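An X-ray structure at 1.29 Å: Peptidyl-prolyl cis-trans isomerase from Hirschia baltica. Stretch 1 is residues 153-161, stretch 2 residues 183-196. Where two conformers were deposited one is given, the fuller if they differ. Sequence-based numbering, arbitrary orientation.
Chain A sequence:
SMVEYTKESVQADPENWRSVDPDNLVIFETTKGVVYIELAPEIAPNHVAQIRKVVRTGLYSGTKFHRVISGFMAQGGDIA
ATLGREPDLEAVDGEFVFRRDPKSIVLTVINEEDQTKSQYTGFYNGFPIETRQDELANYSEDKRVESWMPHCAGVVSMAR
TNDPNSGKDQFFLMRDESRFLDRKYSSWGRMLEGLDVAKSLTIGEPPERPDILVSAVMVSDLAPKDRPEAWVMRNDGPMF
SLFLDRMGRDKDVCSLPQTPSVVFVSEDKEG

Stretch 1 (153-161) AGVVSMART
Stretch 2 183-196: RKYSSWGRMLEGLD

How do the two stretches run against each other? Strand 155-158 lies antiparallel to the strand around 187-191, their directions 150° apart and their axes approaching to 4.3 Å. V155 faces R190 as a non-hydrogen-bonded pair, CA to CA 4.3 Å, and V156 faces G189 as a hydrogen-bonded pair, CA to CA 4.9 Å. M191 N donates to G154 O at 2.7 Å, nearly straight. G154, at phi/psi 102/-26, adopts a backbone shape that by itself calls for glycine.

What makes V156 the centre of the contact? It covers the most surface, and its backbone is engaged at both ends: V156 N donates to G189 O at 2.8 Å, while V156 O accepts from W188 N at 2.9 Å and, weakly, from G189 N at 3.3 Å. Extended at -121/136 with chi1 t, it sends CG1 over the face of the W188 six-membered ring, 3.7 Å from the centroid, and CG2 to within 3.7 Å of M191 CG.

How does W188 reach so far across? Its CA-to-CB bond points sideways, but chi1 p (53°) and chi2 -100° bring the indole nearer. Backbone angles of -143/-5 interrupt the extended run here. M158 SD approaches obliquely, 3.4 Å from W188 NE1.

What holds the far end, beyond the strands? R160, at -160/164 with chi1 p and chi2 and chi3 t, directs its guanidinium edge at one carbonyl: R160 NE and R160 NH2 donate to K184 O at 2.9 and 2.8 Å. R160 CZ also sits over the Y185 ring (chi1 m), 5.0 Å from its centroid, a cation-pi arrangement. Where the strands part, water 1 bridges the gap, donating to M158 O at 2.7 Å and accepting from S186 N at 2.9 Å.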

ATOM      1  N   ALA A 153       8.430   1.286   3.883  1.00  8.34           N
ATOM      2  CA  ALA A 153       8.286  -0.163   3.960  1.00  7.63           C
ATOM      3  C   ALA A 153       6.817  -0.478   4.103  1.00  8.24           C
ATOM      4  O   ALA A 153       6.119   0.168   4.892  1.00  7.93           O
ATOM      5  CB  ALA A 153       9.083  -0.717   5.113  1.00  9.59           C
ATOM      6  N   GLY A 154       6.338  -1.457   3.344  1.00  8.51           N
ATOM      7  CA  GLY A 154       4.940  -1.811   3.376  1.00  7.45           C
ATOM      8  C   GLY A 154       4.112  -1.298   2.214  1.00  9.13           C
ATOM      9  O   GLY A 154       3.096  -1.882   1.867  1.00  8.99           O
ATOM     10  N   VAL A 155       4.545  -0.209   1.605  1.00  6.62           N
ATOM     11  CA  VAL A 155       3.836   0.350   0.474  1.00  5.99           C
ATOM     12  C   VAL A 155       4.042  -0.550  -0.725  1.00  7.89           C
ATOM     13  O   VAL A 155       5.034  -1.258  -0.825  1.00  7.66           O
ATOM     14  CB  VAL A 155       4.297   1.818   0.243  1.00  7.99           C
ATOM     15  CG1 VAL A 155       3.835   2.389  -1.106  1.00  7.92           C
ATOM     16  CG2 VAL A 155       3.760   2.667   1.395  1.00  8.18           C
ATOM     17  N   VAL A 156       3.067  -0.527  -1.610  1.00  6.05           N
ATOM     18  CA  VAL A 156       3.099  -1.283  -2.850  1.00  9.04           C
ATOM     19  C   VAL A 156       2.967  -0.295  -4.001  1.00  8.35           C
ATOM     20  O   VAL A 156       2.145   0.620  -3.945  1.00  9.37           O
ATOM     21  CB  VAL A 156       1.966  -2.347  -2.868  1.00  7.98           C
ATOM     22  CG1 VAL A 156       2.003  -3.177  -4.119  1.00 11.00           C
ATOM     23  CG2 VAL A 156       2.069  -3.248  -1.642  1.00  9.35           C
ATOM     24  N   SER A 157       3.774  -0.466  -5.041  1.00  8.71           N
ATOM     25  CA  SER A 157       3.878   0.528  -6.093  1.00  9.67           C
ATOM     26  C   SER A 157       4.038  -0.130  -7.451  1.00  8.59           C
ATOM     27  O   SER A 157       4.102  -1.340  -7.544  1.00  8.77           O
ATOM     28  CB  SER A 157       5.039   1.455  -5.771  1.00 11.75           C
ATOM     29  OG  SER A 157       5.079   2.545  -6.652  1.00 11.31           O
ATOM     30  N   MET A 158       4.021   0.675  -8.498  1.00 11.12           N
ATOM     31  CA  MET A 158       4.015   0.171  -9.853  1.00  8.08           C
ATOM     32  C   MET A 158       5.367   0.323 -10.520  1.00  9.11           C
ATOM     33  O   MET A 158       5.921   1.404 -10.557  1.00 11.15           O
ATOM     34  CB  MET A 158       2.960   0.900 -10.678  1.00 10.14           C
ATOM     35  CG  MET A 158       2.370   0.043 -11.756  1.00 10.33           C
ATOM     36  SD  MET A 158       1.247  -1.170 -11.049  1.00 13.21           S
ATOM     37  CE  MET A 158       0.999  -2.240 -12.456  1.00 13.83           C
ATOM     38  N   ALA A 159       5.898  -0.769 -11.045  1.00  8.60           N
ATOM     39  CA  ALA A 159       7.133  -0.705 -11.789  1.00 10.62           C
ATOM     40  C   ALA A 159       6.908   0.025 -13.094  1.00 12.94           C
ATOM     41  O   ALA A 159       5.809   0.035 -13.637  1.00 12.05           O
ATOM     42  CB  ALA A 159       7.660  -2.087 -12.067  1.00 11.68           C
ATOM     43  N   ARG A 160       7.966   0.636 -13.599  1.00 13.21           N
ATOM     44  CA  ARG A 160       7.911   1.295 -14.886  1.00 17.42           C
ATOM     45  C   ARG A 160       9.319   1.472 -15.423  1.00 12.63           C
ATOM     46  O   ARG A 160      10.295   1.341 -14.683  1.00 16.14           O
ATOM     47  CB  ARG A 160       7.205   2.643 -14.786  1.00 15.00           C
ATOM     48  CG  ARG A 160       7.889   3.661 -13.907  1.00 19.73           C
ATOM     49  CD  ARG A 160       7.246   4.997 -14.159  1.00 17.67           C
ATOM     50  NE  ARG A 160       7.884   6.117 -13.472  1.00 18.93           N
ATOM     51  CZ  ARG A 160       8.774   6.939 -14.031  1.00 22.46           C
ATOM     52  NH1 ARG A 160       9.188   6.755 -15.279  1.00 24.35           N
ATOM     53  NH2 ARG A 160       9.269   7.943 -13.329  1.00 20.57           N
ATOM     54  N   THR A 161       9.395   1.743 -16.719  1.00 18.60           N
ATOM     55  CA  THR A 161      10.639   2.110 -17.391  1.00 14.87           C
ATOM     56  C   THR A 161      10.888   3.611 -17.253  1.00 18.69           C
ATOM     57  O   THR A 161      10.229   4.276 -16.461  1.00 19.61           O
ATOM     58  CB  THR A 161      10.602   1.742 -18.882  1.00 21.27           C
ATOM     59  OG1 THR A 161       9.645   2.570 -19.558  1.00 21.80           O
ATOM     60  CG2 THR A 161      10.233   0.281 -19.072  1.00 25.35           C
ATOM     61  N   ARG A 183       7.120  10.602  -5.688  1.00 12.28           N
ATOM     62  CA  ARG A 183       6.689  11.492  -6.760  1.00 10.81           C
ATOM     63  C   ARG A 183       7.187  11.037  -8.129  1.00 10.25           C
ATOM     64  O   ARG A 183       6.981  11.737  -9.115  1.00 11.58           O
ATOM     65  CB  ARG A 183       7.121  12.930  -6.485  1.00 10.39           C
ATOM     66  CG  ARG A 183       6.639  13.450  -5.140  1.00 13.41           C
ATOM     67  CD  ARG A 183       7.017  14.908  -4.913  1.00 16.21           C
ATOM     68  NE  ARG A 183       6.334  15.775  -5.863  1.00 20.20           N
ATOM     69  CZ  ARG A 183       6.890  16.349  -6.927  1.00 30.11           C
ATOM     70  NH1 ARG A 183       8.179  16.178  -7.216  1.00 34.42           N
ATOM     71  NH2 ARG A 183       6.137  17.105  -7.710  1.00 25.86           N
ATOM     72  N   LYS A 184       7.752   9.825  -8.191  1.00 10.10           N
ATOM     73  CA  LYS A 184       8.266   9.282  -9.442  1.00 11.24           C
ATOM     74  C   LYS A 184       7.674   7.925  -9.795  1.00 11.75           C
ATOM     75  O   LYS A 184       7.840   7.473 -10.919  1.00 12.11           O
ATOM     76  CB  LYS A 184       9.788   9.164  -9.373  1.00 12.62           C
ATOM     77  CG  LYS A 184      10.476  10.502  -9.243  1.00 16.66           C
ATOM     78  CD  LYS A 184      11.962  10.364  -8.961  1.00 19.97           C
ATOM     79  CE  LYS A 184      12.632  11.730  -8.964  1.00 28.89           C
ATOM     80  NZ  LYS A 184      14.071  11.660  -8.588  1.00 44.71           N
ATOM     81  N   TYR A 185       7.010   7.271  -8.851  1.00  9.81           N
ATOM     82  CA  TYR A 185       6.400   5.965  -9.094  1.00 10.15           C
ATOM     83  C   TYR A 185       5.001   5.983  -8.512  1.00  9.13           C
ATOM     84  O   TYR A 185       4.731   6.678  -7.529  1.00 10.43           O
ATOM     85  CB  TYR A 185       7.213   4.823  -8.466  1.00 11.41           C
ATOM     86  CG  TYR A 185       8.530   4.648  -9.153  1.00 11.15           C
ATOM     87  CD1 TYR A 185       9.574   5.512  -8.900  1.00 10.93           C
ATOM     88  CD2 TYR A 185       8.719   3.647 -10.101  1.00 12.74           C
ATOM     89  CE1 TYR A 185      10.782   5.396  -9.555  1.00 14.38           C
ATOM     90  CE2 TYR A 185       9.933   3.514 -10.769  1.00 16.07           C
ATOM     91  CZ  TYR A 185      10.955   4.397 -10.487  1.00 14.80           C
ATOM     92  OH  TYR A 185      12.162   4.270 -11.151  1.00 18.73           O
ATOM     93  N   SER A 186       4.111   5.209  -9.113  1.00 10.11           N
ATOM     94  CA  SER A 186       2.713   5.202  -8.717  1.00  9.71           C
ATOM     95  C   SER A 186       2.452   4.230  -7.577  1.00  8.00           C
ATOM     96  O   SER A 186       2.183   3.063  -7.798  1.00  8.83           O
ATOM     97  CB  SER A 186       1.831   4.846  -9.916  1.00 10.16           C
ATOM     98  OG  SER A 186       2.078   5.690 -11.021  1.00 11.35           O
ATOM     99  N   SER A 187       2.536   4.706  -6.348  1.00  8.23           N
ATOM    100  CA  SER A 187       2.161   3.880  -5.209  1.00  8.27           C
ATOM    101  C   SER A 187       0.641   3.765  -5.149  1.00  8.94           C
ATOM    102  O   SER A 187      -0.077   4.719  -5.419  1.00 11.38           O
ATOM    103  CB  SER A 187       2.735   4.455  -3.916  1.00  9.23           C
ATOM    104  OG  SER A 187       2.447   5.831  -3.823  1.00 10.40           O
ATOM    105  N   TRP A 188       0.159   2.574  -4.828  1.00  7.64           N
ATOM    106  CA  TRP A 188      -1.272   2.298  -4.952  1.00 11.41           C
ATOM    107  C   TRP A 188      -1.850   1.419  -3.875  1.00  7.82           C
ATOM    108  O   TRP A 188      -3.057   1.227  -3.845  1.00 10.29           O
ATOM    109  CB  TRP A 188      -1.573   1.651  -6.299  1.00 10.26           C
ATOM    110  CG  TRP A 188      -0.769   0.415  -6.677  1.00  8.69           C
ATOM    111  CD1 TRP A 188       0.319   0.369  -7.514  1.00  9.53           C
ATOM    112  CD2 TRP A 188      -1.023  -0.950  -6.293  1.00 10.76           C
ATOM    113  NE1 TRP A 188       0.758  -0.919  -7.649  1.00 11.10           N
ATOM    114  CE2 TRP A 188      -0.041  -1.749  -6.910  1.00  8.06           C
ATOM    115  CE3 TRP A 188      -1.970  -1.573  -5.477  1.00  9.52           C
ATOM    116  CZ2 TRP A 188       0.005  -3.138  -6.757  1.00 12.04           C
ATOM    117  CZ3 TRP A 188      -1.907  -2.962  -5.318  1.00  8.92           C
ATOM    118  CH2 TRP A 188      -0.928  -3.714  -5.951  1.00 11.91           C
ATOM    119  N   GLY A 189      -1.019   0.898  -2.988  1.00  7.22           N
ATOM    120  CA  GLY A 189      -1.523   0.050  -1.932  1.00  9.05           C
ATOM    121  C   GLY A 189      -0.539  -0.104  -0.802  1.00  7.68           C
ATOM    122  O   GLY A 189       0.537   0.478  -0.814  1.00  7.49           O
ATOM    123  N   ARG A 190      -0.944  -0.883   0.189  1.00  6.87           N
ATOM    124  CA  ARG A 190      -0.148  -1.107   1.365  1.00  6.62           C
ATOM    125  C   ARG A 190      -0.354  -2.517   1.890  1.00  5.96           C
ATOM    126  O   ARG A 190      -1.475  -2.985   1.910  1.00  8.15           O
ATOM    127  CB  ARG A 190      -0.523  -0.077   2.430  1.00  8.67           C
ATOM    128  CG  ARG A 190       0.319  -0.154   3.628  1.00  7.74           C
ATOM    129  CD  ARG A 190      -0.072   0.906   4.608  1.00  7.82           C
ATOM    130  NE  ARG A 190      -1.317   0.648   5.322  1.00  9.72           N
ATOM    131  CZ  ARG A 190      -1.410  -0.125   6.394  1.00  8.84           C
ATOM    132  NH1 ARG A 190      -0.345  -0.779   6.840  1.00 11.34           N
ATOM    133  NH2 ARG A 190      -2.566  -0.239   7.026  1.00  9.72           N
ATOM    134  N   MET A 191       0.724  -3.156   2.337  1.00  6.57           N
ATOM    135  CA  MET A 191       0.653  -4.506   2.909  1.00  7.74           C
ATOM    136  C   MET A 191       0.184  -4.438   4.344  1.00  7.59           C
ATOM    137  O   MET A 191       0.946  -4.074   5.239  1.00 10.35           O
ATOM    138  CB  MET A 191       2.024  -5.187   2.831  1.00  8.23           C
ATOM    139  CG  MET A 191       2.509  -5.377   1.396  1.00  7.45           C
ATOM    140  SD  MET A 191       4.095  -6.198   1.254  1.00 10.94           S
ATOM    141  CE  MET A 191       5.216  -4.817   1.249  1.00 14.26           C
ATOM    142  N   LEU A 192      -1.085  -4.757   4.559  1.00  7.94           N
ATOM    143  CA  LEU A 192      -1.652  -4.818   5.898  1.00  8.71           C
ATOM    144  C   LEU A 192      -0.964  -5.872   6.744  1.00  9.61           C
ATOM    145  O   LEU A 192      -0.678  -5.672   7.927  1.00  9.54           O
ATOM    146  CB  LEU A 192      -3.141  -5.123   5.822  1.00  9.90           C
ATOM    147  CG  LEU A 192      -4.000  -4.166   5.008  1.00 10.33           C
ATOM    148  CD1 LEU A 192      -5.466  -4.503   5.210  1.00 12.55           C
ATOM    149  CD2 LEU A 192      -3.739  -2.718   5.402  1.00 12.45           C
ATOM    150  N   GLU A 193      -0.721  -7.015   6.110  0.72  8.85           N
ATOM    151  CA  GLU A 193       0.016  -8.119   6.695  0.72 10.52           C
ATOM    152  C   GLU A 193       0.875  -8.643   5.573  0.72  8.91           C
ATOM    153  O   GLU A 193       0.466  -8.608   4.411  0.72  9.84           O
ATOM    154  CB  GLU A 193      -0.910  -9.205   7.262  0.72 12.54           C
ATOM    155  CG  GLU A 193      -1.426  -8.894   8.660  0.72 16.51           C
ATOM    156  CD  GLU A 193      -2.223 -10.037   9.290  0.72 19.98           C
ATOM    157  OE1 GLU A 193      -2.191 -11.177   8.764  0.72 15.09           O
ATOM    158  OE2 GLU A 193      -2.881  -9.794  10.326  0.72 13.05           O
ATOM    159  N   GLY A 194       2.075  -9.084   5.912  1.00 11.47           N
ATOM    160  CA  GLY A 194       2.967  -9.675   4.939  1.00 11.50           C
ATOM    161  C   GLY A 194       4.201  -8.868   4.579  1.00 11.25           C
ATOM    162  O   GLY A 194       4.955  -9.274   3.716  1.00 10.98           O
ATOM    163  N   LEU A 195       4.431  -7.730   5.225  1.00  9.30           N
ATOM    164  CA  LEU A 195       5.697  -7.046   5.026  1.00  9.79           C
ATOM    165  C   LEU A 195       6.858  -7.981   5.339  1.00 10.35           C
ATOM    166  O   LEU A 195       7.868  -7.978   4.627  1.00 10.01           O
ATOM    167  CB  LEU A 195       5.788  -5.792   5.886  1.00 10.14           C
ATOM    168  CG  LEU A 195       7.139  -5.055   5.873  1.00  8.14           C
ATOM    169  CD1 LEU A 195       7.583  -4.701   4.480  1.00  9.86           C
ATOM    170  CD2 LEU A 195       7.079  -3.792   6.723  1.00 10.59           C
ATOM    171  N   ASP A 196       6.727  -8.782   6.392  1.00  9.28           N
ATOM    172  CA  ASP A 196       7.781  -9.722   6.753  1.00 12.68           C
ATOM    173  C   ASP A 196       7.964 -10.768   5.646  1.00 12.34           C
ATOM    174  O   ASP A 196       9.088 -11.161   5.324  1.00 11.82           O
ATOM    175  CB  ASP A 196       7.480 -10.396   8.101  1.00 12.24           C
ATOM    176  CG  ASP A 196       6.134 -11.125   8.136  1.00 24.48           C
ATOM    177  OD1 ASP A 196       5.263 -10.898   7.266  1.00 26.03           O
ATOM    178  OD2 ASP A 196       5.947 -11.937   9.072  1.00 40.32           O
TER
HETATM  179  O   HOH W   1       5.135   3.888 -11.429  1.00  9.36           O
HETATM  180  O   HOH W   2      12.013   3.540 -13.996  1.00 30.73           O